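Local coordinates for CBS domain-containing predicted protein TM0935 (Thermotoga maritima, PDB 1O50), which is of unknown function but, as a tandem CBS-domain protein, probably acts as a regulatory module that senses a small, perhaps adenosine-containing, ligand, at residues 22-27 and 144-149; 48-53 and 62-67; 56-61 and 135-140; 106-111 and 129-134. All blocks are in the same frame, centred on the assembly; numbering follows the deposited sequence. Where two conformers were deposited one is given.

Interaction 1: residues 22-27 and 144-149; sequences ISLKPT and SLEILL
E146 OE2 accepts the backbone N-H of I22 at 3.2 Å, the one hydrogen bond that crosses between the loop 22-27 and the first turns of helix 144-153. The bond is moderately bent, 151° at the hydrogen, and it uses the anti lone pair of OE2, the one turned away from OE1. The same oxygen also lies 3.0 Å from I22 O, an approach of two acceptors and not a bond. The other carboxylate oxygen, OE1, is hydrogen-bonded just outside the two segments, so both ends of the carboxylate have a polar partner.

Below the carboxylate, the aliphatic part of E146 serves as a packing surface. I22 slants across it, with CD1 resting 3.6 Å from E146 CG. With CG1 beside the backbone N (chi1 -54°), the longer branch of I22 is carried toward the helix. CD1 then goes on to L145 CB at 3.9 Å, while L149 CD1 comes more loosely to CG1. L24 meets the end of E146 tip to tip, its CD1 3.7 Å from OE1.

The contact joins the loop leading into strand 27-29 of the first CBS domain to the last helix of the second. The second subunit closes over it: L43 of that subunit packs on I22 and L149, and its P46 packs on L145. The carboxylate of E146 thus sits beside the side chains of I22 and L24 and the backbone of I22, with OE2 close to a carbonyl oxygen; that proximity would tend to raise its pKa, while the N-H of I22 would tend to offset this.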
# COMPACT_ATOMS: atom_id res chain seq x y z
N ILE A 22 -1.54 0.49 16.48
CA ILE A 22 -0.22 -0.01 16.07
C ILE A 22 0.79 1.13 16.32
O ILE A 22 0.48 2.32 16.13
CB ILE A 22 -0.25 -0.38 14.57
CG1 ILE A 22 -1.40 -1.34 14.27
CG2 ILE A 22 1.05 -1.00 14.07
CD1 ILE A 22 -1.59 -1.52 12.76
N SER A 23 1.98 0.76 16.77
CA SER A 23 3.08 1.70 16.93
C SER A 23 3.71 2.01 15.58
O SER A 23 4.48 1.20 15.05
CB SER A 23 4.15 1.13 17.85
OG SER A 23 5.17 2.10 18.03
N LEU A 24 3.33 3.16 15.02
CA LEU A 24 3.87 3.66 13.76
C LEU A 24 4.70 4.90 14.05
O LEU A 24 4.35 5.70 14.93
CB LEU A 24 2.74 4.04 12.82
CG LEU A 24 1.65 3.02 12.50
CD1 LEU A 24 0.63 3.58 11.55
CD2 LEU A 24 2.29 1.86 11.90
N LYS A 25 5.81 5.04 13.32
CA LYS A 25 6.66 6.25 13.34
C LYS A 25 6.57 6.88 11.98
O LYS A 25 6.94 6.22 11.01
CB LYS A 25 8.14 5.93 13.61
CG LYS A 25 8.42 4.80 14.64
CD LYS A 25 8.79 3.42 13.97
CE LYS A 25 10.25 3.41 13.42
NZ LYS A 25 10.39 4.13 12.10
N PRO A 26 6.10 8.12 11.88
CA PRO A 26 6.03 8.78 10.57
C PRO A 26 7.43 8.93 9.96
O PRO A 26 8.39 9.20 10.66
CB PRO A 26 5.44 10.16 10.88
CG PRO A 26 4.94 10.10 12.27
CD PRO A 26 5.64 8.99 12.97
N THR A 27 7.51 8.70 8.66
CA THR A 27 8.72 8.94 7.89
C THR A 27 8.68 10.29 7.24
O THR A 27 7.91 10.51 6.32
CB THR A 27 8.84 7.91 6.78
OG1 THR A 27 9.08 6.63 7.38
CG2 THR A 27 10.07 8.18 5.90
N SER A 144 -4.07 2.38 7.01
CA SER A 144 -5.19 1.52 6.71
C SER A 144 -5.30 0.30 7.63
O SER A 144 -6.38 -0.17 7.92
CB SER A 144 -5.10 1.08 5.23
OG SER A 144 -3.91 0.37 4.96
N LEU A 145 -4.18 -0.20 8.13
CA LEU A 145 -4.22 -1.40 8.92
C LEU A 145 -4.87 -1.11 10.28
O LEU A 145 -5.56 -1.95 10.82
CB LEU A 145 -2.80 -1.97 9.11
CG LEU A 145 -1.90 -2.13 7.87
CD1 LEU A 145 -0.66 -2.94 8.26
CD2 LEU A 145 -2.60 -2.74 6.69
N GLU A 146 -4.61 0.07 10.82
CA GLU A 146 -5.26 0.49 12.06
C GLU A 146 -6.78 0.58 11.94
O GLU A 146 -7.49 0.20 12.85
CB GLU A 146 -4.68 1.81 12.52
CG GLU A 146 -3.25 1.62 13.01
CD GLU A 146 -2.59 2.92 13.37
OE1 GLU A 146 -2.84 3.93 12.70
OE2 GLU A 146 -1.83 2.91 14.35
N ILE A 147 -7.25 1.09 10.81
CA ILE A 147 -8.68 1.17 10.52
C ILE A 147 -9.26 -0.22 10.42
O ILE A 147 -10.30 -0.49 10.99
CB ILE A 147 -8.95 2.01 9.27
CG1 ILE A 147 -8.52 3.46 9.49
CG2 ILE A 147 -10.45 2.04 8.91
CD1 ILE A 147 -8.81 4.37 8.36
N LEU A 148 -8.56 -1.12 9.73
CA LEU A 148 -9.01 -2.49 9.61
C LEU A 148 -9.09 -3.21 10.94
O LEU A 148 -10.05 -3.92 11.20
CB LEU A 148 -8.14 -3.29 8.64
CG LEU A 148 -8.32 -2.85 7.18
CD1 LEU A 148 -7.27 -3.54 6.26
CD2 LEU A 148 -9.75 -3.09 6.63
N LEU A 149 -8.07 -3.01 11.76
CA LEU A 149 -8.01 -3.57 13.08
C LEU A 149 -9.25 -3.15 13.88
O LEU A 149 -9.96 -3.99 14.42
CB LEU A 149 -6.74 -3.09 13.76
CG LEU A 149 -6.28 -3.80 15.06
CD1 LEU A 149 -4.93 -3.34 15.41
CD2 LEU A 149 -7.29 -3.60 16.28

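Interaction 2: residues 48-53 and 62-67; sequences TRTVYV and MIPVMH
The ring of Y52 meets M62 edge-on: M62 CB lies near the ring plane, 4.3 Å from CD1. One face of the ring looks onto the backbone oxygen T50 O, 4.0 Å above the plane and offset toward the rim. P26 and P130 also pack on this side chain, and its hydroxyl is hydrogen-bonded to D141, in the second CBS domain.

These residues belong to the beta hairpin 50-55/58-64 of the first CBS domain, in which the pieces 50-53 and 62-64 run antiparallel, 166° between their directions. V51 and I63 form the hydrogen-bonded pair, flanked by the non-hydrogen-bonded pairs T50 with P64 and Y52 with M62. The bond from I63 N to V51 O is short, 2.6 Å, and lies in the carbonyl plane. V51 O also receives a CA-H contact from M62 CA at 3.2 Å, so two groups converge on this oxygen.

The two faces of the hairpin have different neighbours. V51 and I63 lie on the face packed by helix 35-44, and V65, at the start of the next helix, also touches it; V53 CG2 meets I63 CD1 at 4.0 Å. T50, Y52 and M62 lie on the opposite face, where T50 OG1 is bonded to E128 O. M62 CG sits between the backbone N and carbonyl carbon (chi1 70°), and the chain beyond it runs on extended, away from the partner strand.

P64 ends the strand and occupies the N-cap position of helix 65-77. R49 reaches the dimer interface, where NH1 bonds V47 O of its own chain and P46 O of the second subunit. At the junction R49 O accepts V65 N at 170°, with V65 CG2 packed 3.5 Å from the same oxygen.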
# COMPACT_ATOMS: atom_id res chain seq x y z
N THR A 48 5.93 1.41 5.81
CA THR A 48 5.70 2.79 5.47
C THR A 48 4.95 2.81 4.17
O THR A 48 5.34 2.12 3.24
CB THR A 48 7.02 3.49 5.29
OG1 THR A 48 7.73 3.59 6.52
CG2 THR A 48 6.85 4.92 4.88
N ARG A 49 3.89 3.60 4.10
CA ARG A 49 3.06 3.65 2.89
C ARG A 49 2.96 5.05 2.32
O ARG A 49 2.61 5.22 1.14
CB ARG A 49 1.67 3.00 3.16
CG ARG A 49 1.72 1.46 3.13
CD ARG A 49 0.58 0.88 3.92
NE ARG A 49 0.33 -0.53 3.68
CZ ARG A 49 0.85 -1.54 4.34
NH1 ARG A 49 1.77 -1.34 5.28
NH2 ARG A 49 0.44 -2.77 4.04
N THR A 50 3.27 6.03 3.15
CA THR A 50 3.32 7.42 2.74
C THR A 50 4.51 8.11 3.44
O THR A 50 4.65 8.02 4.69
CB THR A 50 2.00 8.17 3.05
OG1 THR A 50 0.84 7.49 2.49
CG2 THR A 50 1.99 9.55 2.34
N VAL A 51 5.37 8.76 2.64
CA VAL A 51 6.39 9.67 3.13
C VAL A 51 5.89 11.12 3.21
O VAL A 51 5.23 11.61 2.30
CB VAL A 51 7.68 9.55 2.27
CG1 VAL A 51 8.71 10.55 2.74
CG2 VAL A 51 8.25 8.10 2.39
N TYR A 52 6.24 11.78 4.29
CA TYR A 52 5.88 13.18 4.48
C TYR A 52 7.12 14.04 4.27
O TYR A 52 8.25 13.60 4.50
CB TYR A 52 5.31 13.43 5.90
CG TYR A 52 4.27 12.39 6.29
CD1 TYR A 52 3.19 12.11 5.44
CD2 TYR A 52 4.35 11.68 7.49
CE1 TYR A 52 2.25 11.17 5.76
CE2 TYR A 52 3.38 10.71 7.82
CZ TYR A 52 2.34 10.48 6.94
OH TYR A 52 1.38 9.55 7.24
N VAL A 53 6.87 15.29 3.88
CA VAL A 53 7.89 16.30 3.63
C VAL A 53 7.57 17.51 4.50
O VAL A 53 6.47 18.08 4.44
CB VAL A 53 7.91 16.70 2.10
CG1 VAL A 53 9.10 17.64 1.79
CG2 VAL A 53 7.95 15.48 1.23
N MET A 62 3.42 15.29 0.58
CA MET A 62 3.44 13.88 0.90
C MET A 62 3.79 13.07 -0.35
O MET A 62 3.60 13.49 -1.44
CB MET A 62 2.06 13.44 1.47
CG MET A 62 0.94 13.45 0.40
SD MET A 62 -0.73 12.81 0.91
CE MET A 62 -1.60 12.66 -0.71
N ILE A 63 4.38 11.91 -0.17
CA ILE A 63 4.70 11.09 -1.30
C ILE A 63 4.19 9.69 -0.94
O ILE A 63 4.85 8.96 -0.21
CB ILE A 63 6.24 11.09 -1.46
CG1 ILE A 63 6.78 12.52 -1.63
CG2 ILE A 63 6.67 10.12 -2.59
CD1 ILE A 63 8.35 12.65 -1.55
N PRO A 64 2.97 9.36 -1.39
CA PRO A 64 2.52 7.96 -1.34
C PRO A 64 3.43 7.03 -2.15
O PRO A 64 3.94 7.37 -3.23
CB PRO A 64 1.13 8.04 -2.00
CG PRO A 64 0.72 9.35 -1.73
CD PRO A 64 1.93 10.24 -1.95
N VAL A 65 3.66 5.84 -1.62
CA VAL A 65 4.54 4.92 -2.30
C VAL A 65 4.05 4.63 -3.72
O VAL A 65 4.86 4.43 -4.63
CB VAL A 65 4.69 3.64 -1.53
CG1 VAL A 65 5.37 2.55 -2.40
CG2 VAL A 65 5.48 3.93 -0.28
N MET A 66 2.73 4.65 -3.95
CA MET A 66 2.23 4.35 -5.30
C MET A 66 2.52 5.54 -6.22
O MET A 66 2.68 5.38 -7.46
CB MET A 66 0.74 3.99 -5.29
CG MET A 66 0.09 3.92 -6.70
SD MET A 66 0.76 2.51 -7.79
CE MET A 66 -0.12 1.18 -7.13
N HIS A 67 2.53 6.75 -5.65
CA HIS A 67 2.93 7.91 -6.45
C HIS A 67 4.43 7.78 -6.87
O HIS A 67 4.75 8.02 -8.02
CB HIS A 67 2.69 9.22 -5.71
CG HIS A 67 3.08 10.44 -6.49
ND1 HIS A 67 2.53 10.76 -7.71
CD2 HIS A 67 3.92 11.46 -6.17
CE1 HIS A 67 3.03 11.92 -8.12
NE2 HIS A 67 3.90 12.35 -7.21

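Interaction 3: residues 56-61 and 135-140; sequences DNKLVG and KGEIVG
K58 spends its ammonium group on the backbone of another lysine: NZ donates to K135 O at 2.8 Å, in the plane of the carbonyl. The bend at chi2 (-63°) swings CD over toward K135 O, and the rest of the chain runs straight to the amine. NZ also forms a salt bridge to E137 OE2, but at 3.4 Å this is a weak hydrogen bond. The side chains of K58 and E137 slant past one another. K135 sends its own NZ the other way, to a salt bridge with D133.

A backbone bond ties the hairpins more directly. L59 N points at G136 O at 2.9 Å, nearly straight at 172° and nearly along the C=O axis. G136 has a positive phi of 73°, in the turn that leads into strand 138-143. Around this bond E137 CG packs on N57 O, and a water receives I138 N while donating to N57 O at 2.6 Å. L59 and I138 cross at about a right angle, touching through their CD1 methyls at 4.0 Å, with Y52 against both side chains.

The arrangement suits the pseudo-twofold pairing of two CBS domains in one chain, since the tips of equivalent hairpins, 50-55/58-64 and 128-132/138-143, meet here. Each carries a classic beta bulge, V60 and G61 opposite V53, and V139 and G140 opposite V131. At this surface the polar grip on K58 comes chiefly from a neutral carbonyl, with the carboxylate as a weaker second partner; both would tend to stabilise the charged lysine.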
# COMPACT_ATOMS: atom_id res chain seq x y z
N ASP A 56 10.79 23.46 8.31
CA ASP A 56 10.66 24.16 9.58
C ASP A 56 9.58 23.51 10.49
O ASP A 56 8.79 24.20 11.14
CB ASP A 56 10.36 25.65 9.36
CG ASP A 56 11.36 26.34 8.44
OD1 ASP A 56 12.59 26.10 8.56
OD2 ASP A 56 10.99 27.15 7.54
N ASN A 57 9.55 22.17 10.50
CA ASN A 57 8.58 21.39 11.29
C ASN A 57 7.11 21.49 10.88
O ASN A 57 6.26 20.98 11.60
CB ASN A 57 8.73 21.69 12.78
CG ASN A 57 9.92 21.00 13.37
OD1 ASN A 57 10.10 19.78 13.18
ND2 ASN A 57 10.78 21.77 14.06
N LYS A 58 6.84 22.09 9.72
CA LYS A 58 5.50 22.18 9.17
C LYS A 58 5.36 21.16 8.06
O LYS A 58 6.28 20.93 7.32
CB LYS A 58 5.25 23.58 8.60
CG LYS A 58 5.58 24.72 9.56
CD LYS A 58 4.70 24.67 10.79
CE LYS A 58 4.78 25.95 11.62
NZ LYS A 58 3.73 25.97 12.70
N LEU A 59 4.20 20.53 7.97
CA LEU A 59 3.89 19.60 6.87
C LEU A 59 3.65 20.36 5.54
O LEU A 59 2.79 21.20 5.46
CB LEU A 59 2.67 18.78 7.26
CG LEU A 59 2.21 17.73 6.27
CD1 LEU A 59 3.23 16.60 6.18
CD2 LEU A 59 0.83 17.25 6.67
N VAL A 60 4.43 20.04 4.51
CA VAL A 60 4.30 20.69 3.21
C VAL A 60 4.05 19.78 2.03
O VAL A 60 3.64 20.25 1.00
CB VAL A 60 5.50 21.67 2.88
CG1 VAL A 60 5.61 22.75 3.93
CG2 VAL A 60 6.81 20.93 2.75
N GLY A 61 4.29 18.47 2.14
CA GLY A 61 3.90 17.60 1.05
C GLY A 61 3.83 16.16 1.48
O GLY A 61 4.24 15.80 2.59
N LYS A 135 -1.48 23.87 13.84
CA LYS A 135 -0.44 24.73 13.28
C LYS A 135 0.41 23.96 12.28
O LYS A 135 1.58 24.27 12.07
CB LYS A 135 0.41 25.38 14.39
CG LYS A 135 1.07 24.43 15.39
CD LYS A 135 1.68 25.23 16.55
CE LYS A 135 2.53 24.38 17.48
NZ LYS A 135 1.73 23.55 18.43
N GLY A 136 -0.20 22.95 11.67
CA GLY A 136 0.43 22.22 10.58
C GLY A 136 1.56 21.28 10.99
O GLY A 136 2.37 20.88 10.14
N GLU A 137 1.59 20.88 12.26
CA GLU A 137 2.67 20.04 12.78
C GLU A 137 2.20 18.63 13.06
O GLU A 137 1.08 18.41 13.49
CB GLU A 137 3.27 20.67 14.03
CG GLU A 137 3.89 22.03 13.72
CD GLU A 137 4.74 22.60 14.84
OE1 GLU A 137 4.82 21.97 15.92
OE2 GLU A 137 5.31 23.70 14.63
N ILE A 138 3.09 17.68 12.78
CA ILE A 138 2.79 16.25 12.93
C ILE A 138 2.83 15.79 14.39
O ILE A 138 3.84 15.93 15.08
CB ILE A 138 3.72 15.39 12.03
CG1 ILE A 138 3.54 15.80 10.57
CG2 ILE A 138 3.40 13.87 12.19
CD1 ILE A 138 4.48 15.09 9.63
N VAL A 139 1.70 15.27 14.86
CA VAL A 139 1.54 14.81 16.23
C VAL A 139 1.23 13.31 16.33
O VAL A 139 1.21 12.74 17.41
CB VAL A 139 0.43 15.62 16.96
CG1 VAL A 139 0.88 17.10 17.17
CG2 VAL A 139 -0.88 15.56 16.19
N GLY A 140 0.98 12.67 15.20
CA GLY A 140 0.69 11.24 15.17
C GLY A 140 0.55 10.74 13.75
O GLY A 140 0.76 11.49 12.82
O HOH W 1 6.02 18.41 12.19

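Interaction 4: residues 106-111 and 129-134; sequences VYVHMD and MPVVDE
V106 starts the pairing by laying CG1 against M129 SD at 3.9 Å. Its carbonyl oxygen is buried against P130 CD and has no hydrogen-bond partner in the model. Residues 106-111 form no regular strand, yet a single bridge, V108 with V131, sets them beside strand 128-132 of the second CBS domain, in a place that appears to correspond to strand 27-29 beside 50-55.

Y107 comes next, its CB on the proline ring of P130 and its side chain crossing that of V132 at about a right angle. The touch is tight, 3.3 Å from CD1 to V132 CG2; CG of Y107 stands between the backbone N and carbonyl carbon (chi1 54°), which puts the ring on the V132 side.

V108 makes both backbone bonds of the bridge, N to P130 O and O from V132 N at 3.0 Å. Its two methyls part company: CG1 goes to M129 CE at 3.8 Å, and CG2 to V131 CG2. L120 of helix 114-124 and V15 of helix 15-18 also pack on this side chain.

H109 turns its ring back so that ND1 donates to V132 O at 3.0 Å. The oxygen lies close to the ring plane, though the donor stands 47° out of the carbonyl plane. E134 OE1 approaches CE1 obliquely.

M110 closes the run: a water links its N to V132 O, and its bent side chain crosses V131, setting CE 3.6 Å from V131 CG1.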
# COMPACT_ATOMS: atom_id res chain seq x y z
N VAL A 106 -2.69 15.55 2.40
CA VAL A 106 -4.01 15.17 2.86
C VAL A 106 -3.79 14.66 4.30
O VAL A 106 -2.97 13.77 4.52
CB VAL A 106 -4.57 14.02 2.03
CG1 VAL A 106 -5.94 13.55 2.58
CG2 VAL A 106 -4.68 14.43 0.57
N TYR A 107 -4.49 15.25 5.27
CA TYR A 107 -4.22 14.91 6.65
C TYR A 107 -5.50 14.81 7.50
O TYR A 107 -6.58 15.23 7.06
CB TYR A 107 -3.28 15.96 7.24
CG TYR A 107 -3.77 17.36 7.07
CD1 TYR A 107 -4.68 17.91 7.96
CD2 TYR A 107 -3.31 18.17 6.03
CE1 TYR A 107 -5.13 19.22 7.82
CE2 TYR A 107 -3.75 19.46 5.86
CZ TYR A 107 -4.66 19.99 6.76
OH TYR A 107 -5.09 21.27 6.61
N VAL A 108 -5.37 14.28 8.71
CA VAL A 108 -6.47 14.23 9.66
C VAL A 108 -6.11 14.93 10.98
O VAL A 108 -4.99 15.33 11.19
CB VAL A 108 -6.98 12.79 9.86
CG1 VAL A 108 -7.58 12.25 8.55
CG2 VAL A 108 -5.91 11.84 10.37
N HIS A 109 -7.09 15.09 11.86
CA HIS A 109 -6.86 15.54 13.23
C HIS A 109 -7.32 14.45 14.19
O HIS A 109 -7.99 13.53 13.80
CB HIS A 109 -7.65 16.81 13.54
CG HIS A 109 -7.38 17.94 12.61
ND1 HIS A 109 -6.19 18.65 12.62
CD2 HIS A 109 -8.15 18.53 11.67
CE1 HIS A 109 -6.25 19.62 11.73
NE2 HIS A 109 -7.42 19.55 11.12
N MET A 110 -6.98 14.59 15.46
CA MET A 110 -7.38 13.63 16.51
C MET A 110 -8.90 13.43 16.62
O MET A 110 -9.39 12.31 16.85
CB MET A 110 -6.78 14.05 17.86
CG MET A 110 -5.28 13.81 17.98
SD MET A 110 -4.88 12.09 17.81
CE MET A 110 -3.06 12.12 17.59
N ASP A 111 -9.64 14.52 16.42
CA ASP A 111 -11.09 14.52 16.60
C ASP A 111 -11.82 14.18 15.30
O ASP A 111 -13.03 14.07 15.28
CB ASP A 111 -11.55 15.83 17.29
CG ASP A 111 -11.08 15.93 18.77
OD1 ASP A 111 -10.91 17.06 19.30
OD2 ASP A 111 -10.83 14.91 19.47
N MET A 129 -1.63 8.45 6.55
CA MET A 129 -1.88 9.87 6.62
C MET A 129 -1.34 10.33 7.91
O MET A 129 -1.40 9.59 8.89
CB MET A 129 -3.38 10.17 6.65
CG MET A 129 -4.00 10.28 5.34
SD MET A 129 -5.74 10.76 5.36
CE MET A 129 -6.34 9.46 6.24
N PRO A 130 -0.87 11.58 7.98
CA PRO A 130 -0.37 12.13 9.23
C PRO A 130 -1.53 12.72 9.99
O PRO A 130 -2.53 13.11 9.39
CB PRO A 130 0.58 13.22 8.75
CG PRO A 130 -0.05 13.73 7.52
CD PRO A 130 -0.77 12.57 6.89
N VAL A 131 -1.40 12.78 11.32
CA VAL A 131 -2.35 13.46 12.18
C VAL A 131 -1.66 14.74 12.61
O VAL A 131 -0.55 14.71 13.11
CB VAL A 131 -2.73 12.58 13.40
CG1 VAL A 131 -3.78 13.26 14.23
CG2 VAL A 131 -3.18 11.17 12.92
N VAL A 132 -2.32 15.86 12.38
CA VAL A 132 -1.68 17.15 12.58
C VAL A 132 -2.46 17.94 13.62
O VAL A 132 -3.64 17.70 13.85
CB VAL A 132 -1.56 17.98 11.26
CG1 VAL A 132 -0.83 17.19 10.18
CG2 VAL A 132 -2.93 18.46 10.74
N ASP A 133 -1.77 18.88 14.25
CA ASP A 133 -2.40 19.79 15.18
C ASP A 133 -2.85 20.99 14.38
O ASP A 133 -2.96 20.91 13.16
CB ASP A 133 -1.46 20.13 16.35
CG ASP A 133 -0.19 20.87 15.93
OD1 ASP A 133 -0.08 21.34 14.78
OD2 ASP A 133 0.76 21.02 16.73
N GLU A 134 -3.13 22.11 15.04
CA GLU A 134 -3.76 23.22 14.35
C GLU A 134 -2.77 24.18 13.73
O GLU A 134 -3.18 25.19 13.17
CB GLU A 134 -4.68 23.99 15.30
CG GLU A 134 -5.98 24.39 14.63
CD GLU A 134 -6.95 23.21 14.51
OE1 GLU A 134 -6.90 22.47 13.50
OE2 GLU A 134 -7.76 23.04 15.44
O HOH W 2 -4.95 16.76 16.19

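In the fold
From the N terminus, the loop 22-27 finds its partner only near the end of the chain, where helix 144-153 closes interaction 1 around the other three. Interaction 2 closes a short hairpin loop, and T27 pairs with Y52 to tie it to interaction 1. Residues 56-61, between its two segments, wait for 135-140, so interactions 2 and 3 cross; V53 pairs with V60 and G61 to join them. Interaction 4 opens and closes later, within the span of interaction 3, and the backbone bonds of V131 with V139 and G140 link the two. Interactions 1 and 3 bridge the two CBS domains, while interactions 2 and 4 each build one of them.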